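Local coordinates for mannosylglycerate hydrolase MGH1-like glycoside hydrolase domain-containing protein (Thermus thermophilus, PDB 2Z07), which hydrolyses the compatible solute mannosylglycerate to mannose and glycerate, and splits glucosylglycerate with similar catalytic efficiency, at residues Q31-S36 / L56-Y61; G67-I72 / L136-W141; A301-L306 / S317-E322; Y332-V337 / A376-D381. All blocks are in the same frame, centred on the assembly; numbering follows the deposited sequence.

Contact 1 (Q31-S36 / L56-Y61)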
loop_
_atom_site.group_PDB
_atom_site.type_symbol
_atom_site.label_atom_id
_atom_site.label_comp_id
_atom_site.label_asym_id
_atom_site.label_seq_id
_atom_site.Cartn_x
_atom_site.Cartn_y
_atom_site.Cartn_z
ATOM N N GLN A 31 10.862 -8.802 -7.075
ATOM C CA GLN A 31 10.469 -8.243 -5.793
ATOM C C GLN A 31 9.556 -7.037 -5.975
ATOM O O GLN A 31 9.782 -6.200 -6.853
ATOM C CB GLN A 31 11.708 -7.845 -4.991
ATOM C CG GLN A 31 11.408 -7.076 -3.717
ATOM C CD GLN A 31 12.632 -6.908 -2.841
ATOM O OE1 GLN A 31 13.747 -6.784 -3.338
ATOM N NE2 GLN A 31 12.428 -6.891 -1.528
ATOM N N TRP A 32 8.521 -6.962 -5.141
ATOM C CA TRP A 32 7.562 -5.864 -5.188
ATOM C C TRP A 32 7.679 -4.959 -3.967
ATOM O O TRP A 32 7.781 -5.432 -2.833
ATOM C CB TRP A 32 6.139 -6.411 -5.276
ATOM C CG TRP A 32 5.802 -7.008 -6.598
ATOM C CD1 TRP A 32 6.426 -8.060 -7.214
ATOM C CD2 TRP A 32 4.739 -6.604 -7.467
ATOM N NE1 TRP A 32 5.809 -8.337 -8.416
ATOM C CE2 TRP A 32 4.772 -7.455 -8.594
ATOM C CE3 TRP A 32 3.760 -5.601 -7.400
ATOM C CZ2 TRP A 32 3.862 -7.335 -9.651
ATOM C CZ3 TRP A 32 2.855 -5.481 -8.451
ATOM C CH2 TRP A 32 2.914 -6.346 -9.562
ATOM N N LEU A 33 7.651 -3.654 -4.214
ATOM C CA LEU A 33 7.765 -2.640 -3.171
ATOM C C LEU A 33 6.700 -2.756 -2.081
ATOM O O LEU A 33 7.020 -2.961 -0.910
ATOM C CB LEU A 33 7.698 -1.243 -3.804
ATOM C CG LEU A 33 7.467 -0.023 -2.903
ATOM C CD1 LEU A 33 8.638 0.162 -1.953
ATOM C CD2 LEU A 33 7.290 1.212 -3.768
ATOM N N TRP A 34 5.437 -2.625 -2.467
ATOM C CA TRP A 34 4.350 -2.684 -1.497
ATOM C C TRP A 34 4.323 -4.026 -0.760
ATOM O O TRP A 34 4.302 -4.069 0.474
ATOM C CB TRP A 34 3.012 -2.420 -2.201
ATOM C CG TRP A 34 1.923 -1.916 -1.292
ATOM C CD1 TRP A 34 2.085 -1.278 -0.092
ATOM C CD2 TRP A 34 0.507 -1.947 -1.539
ATOM N NE1 TRP A 34 0.860 -0.908 0.421
ATOM C CE2 TRP A 34 -0.124 -1.305 -0.447
ATOM C CE3 TRP A 34 -0.288 -2.451 -2.578
ATOM C CZ2 TRP A 34 -1.514 -1.155 -0.366
ATOM C CZ3 TRP A 34 -1.673 -2.299 -2.496
ATOM C CH2 TRP A 34 -2.268 -1.656 -1.398
ATOM N N ASP A 35 4.340 -5.115 -1.521
ATOM C CA ASP A 35 4.309 -6.458 -0.956
ATOM C C ASP A 35 5.443 -6.745 0.025
ATOM O O ASP A 35 5.195 -7.277 1.113
ATOM C CB ASP A 35 4.331 -7.505 -2.076
ATOM C CG ASP A 35 3.141 -7.390 -3.004
ATOM O OD1 ASP A 35 3.040 -6.367 -3.715
ATOM O OD2 ASP A 35 2.303 -8.319 -3.016
ATOM N N SER A 36 6.676 -6.404 -0.357
ATOM C CA SER A 36 7.845 -6.645 0.497
ATOM C C SER A 36 7.780 -5.927 1.831
ATOM O O SER A 36 8.338 -6.400 2.818
ATOM C CB SER A 36 9.139 -6.247 -0.220
ATOM O OG SER A 36 9.510 -7.220 -1.184
ATOM N N LEU A 56 16.303 -4.261 2.977
ATOM C CA LEU A 56 17.630 -3.864 2.513
ATOM C C LEU A 56 17.743 -4.228 1.031
ATOM O O LEU A 56 18.297 -3.473 0.232
ATOM C CB LEU A 56 18.724 -4.585 3.308
ATOM C CG LEU A 56 18.830 -4.258 4.801
ATOM C CD1 LEU A 56 19.980 -5.043 5.424
ATOM C CD2 LEU A 56 19.053 -2.768 4.986
ATOM N N CYS A 57 17.204 -5.390 0.675
ATOM C CA CYS A 57 17.234 -5.870 -0.704
ATOM C C CYS A 57 16.433 -4.928 -1.603
ATOM O O CYS A 57 16.883 -4.549 -2.688
ATOM C CB CYS A 57 16.655 -7.288 -0.775
ATOM S SG CYS A 57 16.751 -8.100 -2.401
ATOM N N LEU A 58 15.250 -4.541 -1.141
ATOM C CA LEU A 58 14.385 -3.637 -1.894
ATOM C C LEU A 58 15.075 -2.312 -2.224
ATOM O O LEU A 58 15.013 -1.834 -3.360
ATOM C CB LEU A 58 13.111 -3.352 -1.098
ATOM C CG LEU A 58 12.097 -2.398 -1.729
ATOM C CD1 LEU A 58 11.551 -2.985 -3.035
ATOM C CD2 LEU A 58 10.967 -2.164 -0.733
ATOM N N PHE A 59 15.723 -1.720 -1.226
ATOM C CA PHE A 59 16.415 -0.450 -1.415
ATOM C C PHE A 59 17.730 -0.571 -2.184
ATOM O O PHE A 59 17.979 0.202 -3.110
ATOM C CB PHE A 59 16.679 0.209 -0.056
ATOM C CG PHE A 59 15.506 0.981 0.487
ATOM C CD1 PHE A 59 15.289 2.305 0.103
ATOM C CD2 PHE A 59 14.610 0.385 1.373
ATOM C CE1 PHE A 59 14.197 3.029 0.591
ATOM C CE2 PHE A 59 13.512 1.099 1.869
ATOM C CZ PHE A 59 13.306 2.425 1.476
ATOM N N ASP A 60 18.567 -1.533 -1.804
ATOM C CA ASP A 60 19.863 -1.716 -2.458
ATOM C C ASP A 60 19.776 -2.029 -3.947
ATOM O O ASP A 60 20.525 -1.469 -4.739
ATOM C CB ASP A 60 20.677 -2.822 -1.775
ATOM C CG ASP A 60 21.146 -2.434 -0.387
ATOM O OD1 ASP A 60 21.402 -1.231 -0.159
ATOM O OD2 ASP A 60 21.274 -3.334 0.474
ATOM N N TYR A 61 18.863 -2.916 -4.323
ATOM C CA TYR A 61 18.713 -3.312 -5.720
ATOM C C TYR A 61 17.628 -2.586 -6.501
ATOM O O TYR A 61 17.526 -2.750 -7.719
ATOM C CB TYR A 61 18.444 -4.815 -5.799
ATOM C CG TYR A 61 19.633 -5.672 -5.438
ATOM C CD1 TYR A 61 20.615 -5.970 -6.385
ATOM C CD2 TYR A 61 19.789 -6.172 -4.147
ATOM C CE1 TYR A 61 21.722 -6.751 -6.052
ATOM C CE2 TYR A 61 20.891 -6.950 -3.804
ATOM C CZ TYR A 61 21.850 -7.235 -4.760
ATOM O OH TYR A 61 22.933 -8.014 -4.423
#

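Contact 2 (G67-I72 / L136-W141)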
loop_
_atom_site.group_PDB
_atom_site.type_symbol
_atom_site.label_atom_id
_atom_site.label_comp_id
_atom_site.label_asym_id
_atom_site.label_seq_id
_atom_site.Cartn_x
_atom_site.Cartn_y
_atom_site.Cartn_z
ATOM N N GLY A 67 16.026 8.682 -6.082
ATOM C CA GLY A 67 15.291 8.361 -4.870
ATOM C C GLY A 67 14.046 7.502 -5.035
ATOM O O GLY A 67 13.549 6.946 -4.052
HETATM N N MSE A 68 13.542 7.376 -6.262
HETATM C CA MSE A 68 12.335 6.590 -6.500
HETATM C C MSE A 68 12.497 5.095 -6.239
HETATM O O MSE A 68 13.528 4.499 -6.555
HETATM C CB MSE A 68 11.824 6.770 -7.944
HETATM C CG MSE A 68 10.476 6.054 -8.197
HETATM SE SE MSE A 68 9.859 5.875 -9.922
HETATM C CE MSE A 68 10.784 4.422 -10.422
ATOM N N LEU A 69 11.471 4.503 -5.637
ATOM C CA LEU A 69 11.447 3.066 -5.395
ATOM C C LEU A 69 10.425 2.541 -6.392
ATOM O O LEU A 69 9.248 2.906 -6.332
ATOM C CB LEU A 69 10.997 2.736 -3.968
ATOM C CG LEU A 69 12.085 2.615 -2.899
ATOM C CD1 LEU A 69 12.969 1.408 -3.196
ATOM C CD2 LEU A 69 12.913 3.897 -2.854
ATOM N N PRO A 70 10.865 1.689 -7.334
ATOM C CA PRO A 70 9.999 1.105 -8.362
ATOM C C PRO A 70 9.031 0.109 -7.746
ATOM O O PRO A 70 9.354 -0.538 -6.751
ATOM C CB PRO A 70 10.996 0.446 -9.307
ATOM C CG PRO A 70 12.049 -0.051 -8.354
ATOM C CD PRO A 70 12.230 1.132 -7.420
ATOM N N HIS A 71 7.847 -0.034 -8.327
ATOM C CA HIS A 71 6.895 -0.961 -7.749
ATOM C C HIS A 71 7.356 -2.400 -7.950
ATOM O O HIS A 71 6.827 -3.329 -7.332
ATOM C CB HIS A 71 5.487 -0.717 -8.318
ATOM C CG HIS A 71 5.205 -1.396 -9.624
ATOM N ND1 HIS A 71 5.906 -1.126 -10.778
ATOM C CD2 HIS A 71 4.242 -2.287 -9.967
ATOM C CE1 HIS A 71 5.386 -1.817 -11.777
ATOM N NE2 HIS A 71 4.375 -2.529 -11.311
ATOM N N ILE A 72 8.374 -2.567 -8.795
ATOM C CA ILE A 72 8.937 -3.881 -9.081
ATOM C C ILE A 72 10.433 -3.826 -9.372
ATOM O O ILE A 72 10.912 -2.947 -10.095
ATOM C CB ILE A 72 8.280 -4.540 -10.312
ATOM C CG1 ILE A 72 6.781 -4.734 -10.087
ATOM C CG2 ILE A 72 8.948 -5.881 -10.589
ATOM C CD1 ILE A 72 6.052 -5.246 -11.317
ATOM N N LEU A 136 14.216 8.812 3.398
ATOM C CA LEU A 136 14.103 10.251 3.197
ATOM C C LEU A 136 14.098 10.545 1.700
ATOM O O LEU A 136 13.257 11.296 1.203
ATOM C CB LEU A 136 15.286 10.983 3.840
ATOM C CG LEU A 136 15.033 12.014 4.941
ATOM C CD1 LEU A 136 16.246 12.938 5.021
ATOM C CD2 LEU A 136 13.778 12.827 4.659
ATOM N N ALA A 137 15.041 9.933 0.992
ATOM C CA ALA A 137 15.174 10.120 -0.449
ATOM C C ALA A 137 13.930 9.694 -1.221
ATOM O O ALA A 137 13.544 10.352 -2.187
ATOM C CB ALA A 137 16.397 9.359 -0.960
ATOM N N PHE A 138 13.303 8.594 -0.805
ATOM C CA PHE A 138 12.095 8.124 -1.478
ATOM C C PHE A 138 10.948 9.115 -1.263
ATOM O O PHE A 138 10.261 9.502 -2.218
ATOM C CB PHE A 138 11.702 6.727 -0.974
ATOM C CG PHE A 138 10.436 6.181 -1.600
ATOM C CD1 PHE A 138 10.171 6.374 -2.952
ATOM C CD2 PHE A 138 9.517 5.463 -0.836
ATOM C CE1 PHE A 138 9.010 5.859 -3.543
ATOM C CE2 PHE A 138 8.354 4.943 -1.410
ATOM C CZ PHE A 138 8.098 5.141 -2.765
ATOM N N HIS A 139 10.738 9.536 -0.017
ATOM C CA HIS A 139 9.677 10.502 0.260
ATOM C C HIS A 139 9.943 11.806 -0.498
ATOM O O HIS A 139 9.023 12.407 -1.048
ATOM C CB HIS A 139 9.583 10.801 1.759
ATOM C CG HIS A 139 8.840 9.763 2.540
ATOM N ND1 HIS A 139 9.166 8.424 2.502
ATOM C CD2 HIS A 139 7.806 9.874 3.405
ATOM C CE1 HIS A 139 8.362 7.755 3.312
ATOM N NE2 HIS A 139 7.528 8.612 3.872
ATOM N N ARG A 140 11.201 12.242 -0.511
ATOM C CA ARG A 140 11.568 13.476 -1.203
ATOM C C ARG A 140 11.204 13.378 -2.685
ATOM O O ARG A 140 10.589 14.284 -3.238
ATOM C CB ARG A 140 13.070 13.760 -1.047
ATOM C CG ARG A 140 13.514 15.078 -1.671
ATOM C CD ARG A 140 15.030 15.296 -1.569
ATOM N NE ARG A 140 15.506 15.287 -0.189
ATOM C CZ ARG A 140 16.325 14.366 0.307
ATOM N NH1 ARG A 140 16.756 13.382 -0.468
ATOM N NH2 ARG A 140 16.725 14.432 1.569
ATOM N N TRP A 141 11.577 12.270 -3.318
ATOM C CA TRP A 141 11.274 12.048 -4.735
ATOM C C TRP A 141 9.766 12.133 -4.968
ATOM O O TRP A 141 9.299 12.786 -5.909
ATOM C CB TRP A 141 11.767 10.664 -5.181
ATOM C CG TRP A 141 11.381 10.326 -6.607
ATOM C CD1 TRP A 141 12.044 10.689 -7.746
ATOM C CD2 TRP A 141 10.198 9.636 -7.038
ATOM N NE1 TRP A 141 11.347 10.274 -8.856
ATOM C CE2 TRP A 141 10.210 9.628 -8.451
ATOM C CE3 TRP A 141 9.127 9.028 -6.366
ATOM C CZ2 TRP A 141 9.192 9.034 -9.206
ATOM C CZ3 TRP A 141 8.111 8.437 -7.119
ATOM C CH2 TRP A 141 8.154 8.447 -8.525
#

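Contact 3 (A301-L306 / S317-E322)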
loop_
_atom_site.group_PDB
_atom_site.type_symbol
_atom_site.label_atom_id
_atom_site.label_comp_id
_atom_site.label_asym_id
_atom_site.label_seq_id
_atom_site.Cartn_x
_atom_site.Cartn_y
_atom_site.Cartn_z
ATOM N N ALA A 301 -10.338 2.257 0.071
ATOM C CA ALA A 301 -9.221 3.184 0.244
ATOM C C ALA A 301 -9.681 4.435 1.002
ATOM O O ALA A 301 -8.896 5.074 1.711
ATOM C CB ALA A 301 -8.642 3.580 -1.128
ATOM N N GLY A 302 -10.957 4.769 0.854
ATOM C CA GLY A 302 -11.512 5.945 1.516
ATOM C C GLY A 302 -11.519 5.868 3.033
ATOM O O GLY A 302 -11.787 6.858 3.706
ATOM N N PHE A 303 -11.241 4.684 3.573
ATOM C CA PHE A 303 -11.198 4.488 5.018
ATOM C C PHE A 303 -9.777 4.712 5.536
ATOM O O PHE A 303 -9.575 5.015 6.712
ATOM C CB PHE A 303 -11.629 3.057 5.375
ATOM C CG PHE A 303 -13.119 2.816 5.281
ATOM C CD1 PHE A 303 -13.979 3.289 6.270
ATOM C CD2 PHE A 303 -13.656 2.107 4.207
ATOM C CE1 PHE A 303 -15.353 3.061 6.197
ATOM C CE2 PHE A 303 -15.033 1.870 4.120
ATOM C CZ PHE A 303 -15.881 2.348 5.117
ATOM N N LEU A 304 -8.802 4.575 4.644
ATOM C CA LEU A 304 -7.394 4.697 5.009
ATOM C C LEU A 304 -6.920 5.939 5.764
ATOM O O LEU A 304 -5.941 5.859 6.502
ATOM C CB LEU A 304 -6.522 4.459 3.774
ATOM C CG LEU A 304 -6.605 2.995 3.309
ATOM C CD1 LEU A 304 -5.980 2.832 1.935
ATOM C CD2 LEU A 304 -5.907 2.102 4.331
ATOM N N PRO A 305 -7.585 7.096 5.600
ATOM C CA PRO A 305 -7.058 8.228 6.375
ATOM C C PRO A 305 -7.072 7.936 7.885
ATOM O O PRO A 305 -6.366 8.589 8.667
ATOM C CB PRO A 305 -7.981 9.376 5.973
ATOM C CG PRO A 305 -8.252 9.063 4.515
ATOM C CD PRO A 305 -8.531 7.559 4.565
ATOM N N LEU A 306 -7.872 6.947 8.292
ATOM C CA LEU A 306 -7.941 6.555 9.705
ATOM C C LEU A 306 -6.561 6.010 10.083
ATOM O O LEU A 306 -6.105 6.145 11.215
ATOM C CB LEU A 306 -8.997 5.456 9.909
ATOM C CG LEU A 306 -10.463 5.878 9.778
ATOM C CD1 LEU A 306 -11.355 4.658 9.565
ATOM C CD2 LEU A 306 -10.866 6.646 11.036
ATOM N N SER A 317 -16.320 8.477 13.162
ATOM C CA SER A 317 -17.550 7.773 13.512
ATOM C C SER A 317 -18.474 7.687 12.304
ATOM O O SER A 317 -19.238 6.735 12.172
ATOM C CB SER A 317 -18.266 8.461 14.675
ATOM O OG SER A 317 -18.804 9.701 14.272
ATOM N N LEU A 318 -18.412 8.674 11.413
ATOM C CA LEU A 318 -19.253 8.623 10.225
ATOM C C LEU A 318 -18.710 7.507 9.345
ATOM O O LEU A 318 -19.456 6.830 8.639
ATOM C CB LEU A 318 -19.226 9.953 9.467
ATOM C CG LEU A 318 -19.932 11.135 10.136
ATOM C CD1 LEU A 318 -19.660 12.412 9.345
ATOM C CD2 LEU A 318 -21.434 10.851 10.218
ATOM N N LEU A 319 -17.398 7.319 9.400
ATOM C CA LEU A 319 -16.743 6.273 8.623
ATOM C C LEU A 319 -17.120 4.910 9.215
ATOM O O LEU A 319 -17.344 3.945 8.490
ATOM C CB LEU A 319 -15.227 6.468 8.681
ATOM C CG LEU A 319 -14.452 6.657 7.370
ATOM C CD1 LEU A 319 -15.228 7.520 6.382
ATOM C CD2 LEU A 319 -13.089 7.273 7.693
ATOM N N ALA A 320 -17.179 4.842 10.540
ATOM C CA ALA A 320 -17.526 3.599 11.219
ATOM C C ALA A 320 -18.944 3.211 10.812
ATOM O O ALA A 320 -19.215 2.054 10.507
ATOM C CB ALA A 320 -17.434 3.780 12.734
ATOM N N GLN A 321 -19.836 4.198 10.789
ATOM C CA GLN A 321 -21.228 3.974 10.410
ATOM C C GLN A 321 -21.326 3.466 8.981
ATOM O O GLN A 321 -22.180 2.634 8.671
ATOM C CB GLN A 321 -22.031 5.269 10.554
ATOM C CG GLN A 321 -22.094 5.772 11.986
ATOM C CD GLN A 321 -22.838 7.086 12.126
ATOM O OE1 GLN A 321 -22.840 7.691 13.195
ATOM N NE2 GLN A 321 -23.471 7.533 11.050
ATOM N N GLU A 322 -20.454 3.972 8.110
ATOM C CA GLU A 322 -20.449 3.548 6.713
ATOM C C GLU A 322 -19.966 2.100 6.618
ATOM O O GLU A 322 -20.545 1.293 5.892
ATOM C CB GLU A 322 -19.532 4.457 5.881
ATOM C CG GLU A 322 -19.492 4.149 4.381
ATOM C CD GLU A 322 -20.808 4.452 3.670
ATOM O OE1 GLU A 322 -21.635 5.190 4.236
ATOM O OE2 GLU A 322 -21.011 3.963 2.535
#

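Contact 4 (Y332-V337 / A376-D381)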
loop_
_atom_site.group_PDB
_atom_site.type_symbol
_atom_site.label_atom_id
_atom_site.label_comp_id
_atom_site.label_asym_id
_atom_site.label_seq_id
_atom_site.Cartn_x
_atom_site.Cartn_y
_atom_site.Cartn_z
ATOM N N TYR A 332 -18.458 -10.996 4.908
ATOM C CA TYR A 332 -17.132 -10.690 5.421
ATOM C C TYR A 332 -16.843 -9.218 5.231
ATOM O O TYR A 332 -17.025 -8.658 4.143
ATOM C CB TYR A 332 -16.083 -11.557 4.735
ATOM C CG TYR A 332 -16.342 -13.030 4.949
ATOM C CD1 TYR A 332 -17.146 -13.752 4.064
ATOM C CD2 TYR A 332 -15.818 -13.695 6.058
ATOM C CE1 TYR A 332 -17.419 -15.098 4.275
ATOM C CE2 TYR A 332 -16.085 -15.044 6.282
ATOM C CZ TYR A 332 -16.887 -15.740 5.384
ATOM O OH TYR A 332 -17.149 -17.077 5.586
ATOM N N LEU A 333 -16.380 -8.600 6.308
ATOM C CA LEU A 333 -16.127 -7.179 6.311
ATOM C C LEU A 333 -14.990 -6.598 5.505
ATOM O O LEU A 333 -13.880 -7.137 5.401
ATOM C CB LEU A 333 -16.033 -6.665 7.747
ATOM C CG LEU A 333 -16.524 -5.222 7.869
ATOM C CD1 LEU A 333 -17.895 -5.094 7.225
ATOM C CD2 LEU A 333 -16.574 -4.814 9.334
ATOM N N LEU A 334 -15.353 -5.448 4.954
ATOM C CA LEU A 334 -14.569 -4.571 4.116
ATOM C C LEU A 334 -14.309 -4.957 2.680
ATOM O O LEU A 334 -13.184 -5.282 2.291
ATOM C CB LEU A 334 -13.268 -4.148 4.794
ATOM C CG LEU A 334 -13.142 -2.656 4.439
ATOM C CD1 LEU A 334 -14.456 -1.962 4.806
ATOM C CD2 LEU A 334 -11.969 -2.000 5.155
ATOM N N PRO A 335 -15.373 -4.934 1.866
ATOM C CA PRO A 335 -15.274 -5.256 0.445
ATOM C C PRO A 335 -14.463 -4.067 -0.075
ATOM O O PRO A 335 -14.482 -3.000 0.545
ATOM C CB PRO A 335 -16.724 -5.195 -0.027
ATOM C CG PRO A 335 -17.501 -5.567 1.208
ATOM C CD PRO A 335 -16.780 -4.788 2.276
ATOM N N SER A 336 -13.753 -4.238 -1.183
ATOM C CA SER A 336 -12.949 -3.150 -1.731
ATOM C C SER A 336 -13.798 -2.032 -2.346
ATOM O O SER A 336 -13.275 -0.991 -2.747
ATOM C CB SER A 336 -11.955 -3.702 -2.755
ATOM O OG SER A 336 -12.562 -4.676 -3.583
ATOM N N VAL A 337 -15.109 -2.252 -2.417
ATOM C CA VAL A 337 -16.029 -1.255 -2.949
ATOM C C VAL A 337 -17.393 -1.430 -2.288
ATOM O O VAL A 337 -17.786 -2.544 -1.950
ATOM C CB VAL A 337 -16.193 -1.375 -4.486
ATOM C CG1 VAL A 337 -16.832 -2.699 -4.843
ATOM C CG2 VAL A 337 -17.044 -0.232 -5.010
ATOM N N ALA A 376 -12.095 -5.260 15.779
ATOM C CA ALA A 376 -12.065 -6.690 16.094
ATOM C C ALA A 376 -12.760 -7.503 15.002
ATOM O O ALA A 376 -12.316 -8.596 14.660
ATOM C CB ALA A 376 -12.731 -6.950 17.454
ATOM N N ARG A 377 -13.852 -6.968 14.461
ATOM C CA ARG A 377 -14.584 -7.647 13.398
ATOM C C ARG A 377 -13.700 -7.793 12.159
ATOM O O ARG A 377 -13.634 -8.862 11.551
ATOM C CB ARG A 377 -15.847 -6.862 13.023
ATOM C CG ARG A 377 -16.541 -7.409 11.780
ATOM C CD ARG A 377 -17.934 -7.908 12.098
ATOM N NE ARG A 377 -18.955 -6.886 11.877
ATOM C CZ ARG A 377 -19.633 -6.749 10.742
ATOM N NH1 ARG A 377 -19.398 -7.571 9.727
ATOM N NH2 ARG A 377 -20.550 -5.797 10.623
ATOM N N LEU A 378 -13.025 -6.711 11.784
ATOM C CA LEU A 378 -12.151 -6.736 10.611
ATOM C C LEU A 378 -11.086 -7.815 10.749
ATOM O O LEU A 378 -10.766 -8.512 9.785
ATOM C CB LEU A 378 -11.487 -5.370 10.410
ATOM C CG LEU A 378 -12.448 -4.248 10.010
ATOM C CD1 LEU A 378 -11.728 -2.907 9.997
ATOM C CD2 LEU A 378 -13.032 -4.566 8.646
ATOM N N LYS A 379 -10.541 -7.953 11.954
ATOM C CA LYS A 379 -9.519 -8.959 12.210
ATOM C C LYS A 379 -10.155 -10.353 12.194
ATOM O O LYS A 379 -9.622 -11.280 11.581
ATOM C CB LYS A 379 -8.848 -8.700 13.565
ATOM C CG LYS A 379 -7.718 -9.663 13.887
ATOM C CD LYS A 379 -7.136 -9.396 15.266
ATOM C CE LYS A 379 -6.022 -10.375 15.597
ATOM N NZ LYS A 379 -5.458 -10.133 16.961
ATOM N N ALA A 380 -11.295 -10.494 12.864
ATOM C CA ALA A 380 -11.992 -11.779 12.907
ATOM C C ALA A 380 -12.313 -12.281 11.496
ATOM O O ALA A 380 -12.051 -13.437 11.177
ATOM C CB ALA A 380 -13.271 -11.654 13.721
ATOM N N ASP A 381 -12.882 -11.419 10.656
ATOM C CA ASP A 381 -13.204 -11.816 9.286
ATOM C C ASP A 381 -11.941 -12.198 8.518
ATOM O O ASP A 381 -11.934 -13.182 7.778
ATOM C CB ASP A 381 -13.946 -10.691 8.541
ATOM C CG ASP A 381 -15.390 -10.548 8.997
ATOM O OD1 ASP A 381 -15.886 -11.472 9.672
ATOM O OD2 ASP A 381 -16.034 -9.524 8.675
#

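Contact 1 (Q31-S36 / L56-Y61)
The carboxamide of Q31 is the flat group that meets the helix 48-62: L58 CB lies over one face of the amide, 3.6 Å from NE2, while in the amide plane NE2 donates to S36 OG at 3.0 Å with an angle of 158°. The setting is the helical (α/α)6 barrel expected of family 63 glycoside hydrolases, at the point where the short strand 31-32 turns into helix 33-43 with W32 as N-cap. The indole of W32 takes no part in the packing on L58; the imidazole of H71 meets it edge-to-face, and K191 makes a cation-pi contact with it. W32, L33, W34 and D35 probably bind substrate, as in a near-identical enzyme. Q31 is extended, with CG anti to the backbone N (chi1 172°), and this carries the amide across to the helix. NE2 is also bonded to E54 O, and S36 OG to E54 OE2, a small network that fixes the rotation of the amide inside a buried interface. The methyls of L58 go on to L33: CD1 lies 3.8 Å from L33 CA, and CD2 meets L33 CD1 at 3.5 Å.

Contact 2 (G67-I72 / L136-W141)
G67 O lies 3.2 Å from F138 CA, a CA-H...O contact at the closest backbone approach of loop 67-72 to helix 121-146. The backbones are close here because G67 carries no side chain and has a positive phi of 101°; its CA is 4.7 Å from that of F138. This is the tight part of the contact, and two aromatic residues one helical turn apart continue it. L69 CB sits over one face of the F138 ring, 3.8 Å from its centroid, while G67 O lies at the ring edge. M68, modelled as selenomethionine, runs alongside W141 in the same direction. With its CG anti to the backbone N (chi1 -175°), it lays CG over the six-membered ring, 3.3 Å from the centroid and 10° off the normal. Its selenium adds an oblique Met-aromatic contact, 3.3 Å from W141 CZ2, although M68 as a whole is partly exposed. The looser margin is at A137, also partly exposed, whose CB comes no nearer to the loop than 4.2 Å, at G67 CA. L69 and F138 both also touch L33 of helix 33-43, which ties this packing to the probable substrate-binding region. No hydrogen bond spans the two segments, so the loop is held to the helix by dispersion, by CH-pi contacts and by one polarised C-H pointing at a carbonyl.

Contact 3 (A301-L306 / S317-E322)
Apolar packing supplies most of this buried contact, and L319 is at its centre. L319 reaches from helix 313-326 between two residues of 301-306: its CG lies 3.6 Å from F303 CD1, while its CD2 meets L306 CG, also at 3.6 Å. The encounters differ in kind. L306 and L319 reach toward each other tip to tip, whereas F303 and L319 slide past one another in opposite directions. A weakly polar contact comes next: the F303 ring turns its edge to the helix backbone, with CE1 3.2 Å from L319 O near the ring plane, so that an aromatic C-H faces a carbonyl. The charged residue joins only through its aliphatic part. E322, with CG anti to the backbone N (chi1 -177°) and a bend at chi2, passes CG 4.1 Å from F303 CZ, while its carboxylate forms salt bridges to R325 and K298 and a hydrogen bond to W326. Ring contacts complete the surroundings, with F283 and W326 both meeting F303 edge-to-face. Only ten residues separate the two segments, so this is local packing of one helical element on the next, consistent with the helix-rich (α/α)6 barrel of family 63.

Contact 4 (Y332-V337 / A376-D381)
The loop 332-337 runs past helix 372-389 with two close backbone approaches, Y332 CA 5.6 Å from D381 CA and L333 CA 5.9 Å from L378 CA, before the positive phi of L334 (75°) turns it toward P335. One direct hydrogen bond joins the two: L333 N donates to D381 OD2 at 2.6 Å and 161°. The N-H meets the oxygen from above the carboxylate, 41° out of its plane. D381 reaches this amide with CG anti to its own carbonyl carbon, and the carboxylate, on a partly exposed residue, thereby satisfies a buried backbone N-H. Around the bond the side chain of L333 is enclosed from two directions. Its CD2 lies 3.6 Å from L378 CD2, an apolar contact, and over the centre of one face of the R377 guanidinium, 3.8 Å above the plane. Bends at chi2 and chi3 of R377 turn the guanidinium so that one face lies against the methyl, the two side chains crossing at about a right angle. L334 CB adds a looser touch, 3.9 Å from L378 CD2. Beyond the pair, L334 and L378 both pack on V362 of helix 356-368, L334 and P335 touch W326 of helix 313-326, and Y332 continues along helix 372-389 to L385 and R388.

All four contacts are largely buried parts of one helical domain, but they fall in two groups on opposite sides of the chain's centre. Contacts 1 and 2 touch each other through L33, whose N probably hydrogen-bonds H71 O, and share the region of probable substrate-binding residues. Contacts 3 and 4 meet where F303 CE2 packs 3.9 Å from L334 CD1, with centres about 13 Å apart. Their chemistry differs too: contact 1 combines a buried amide network with leucines, contact 2 is aromatic and CH-pi, contact 3 sets a leucine against a leucine and a phenylalanine ring, and contact 4 alone has a clear hydrogen bond between its segments, made by the partly exposed D381.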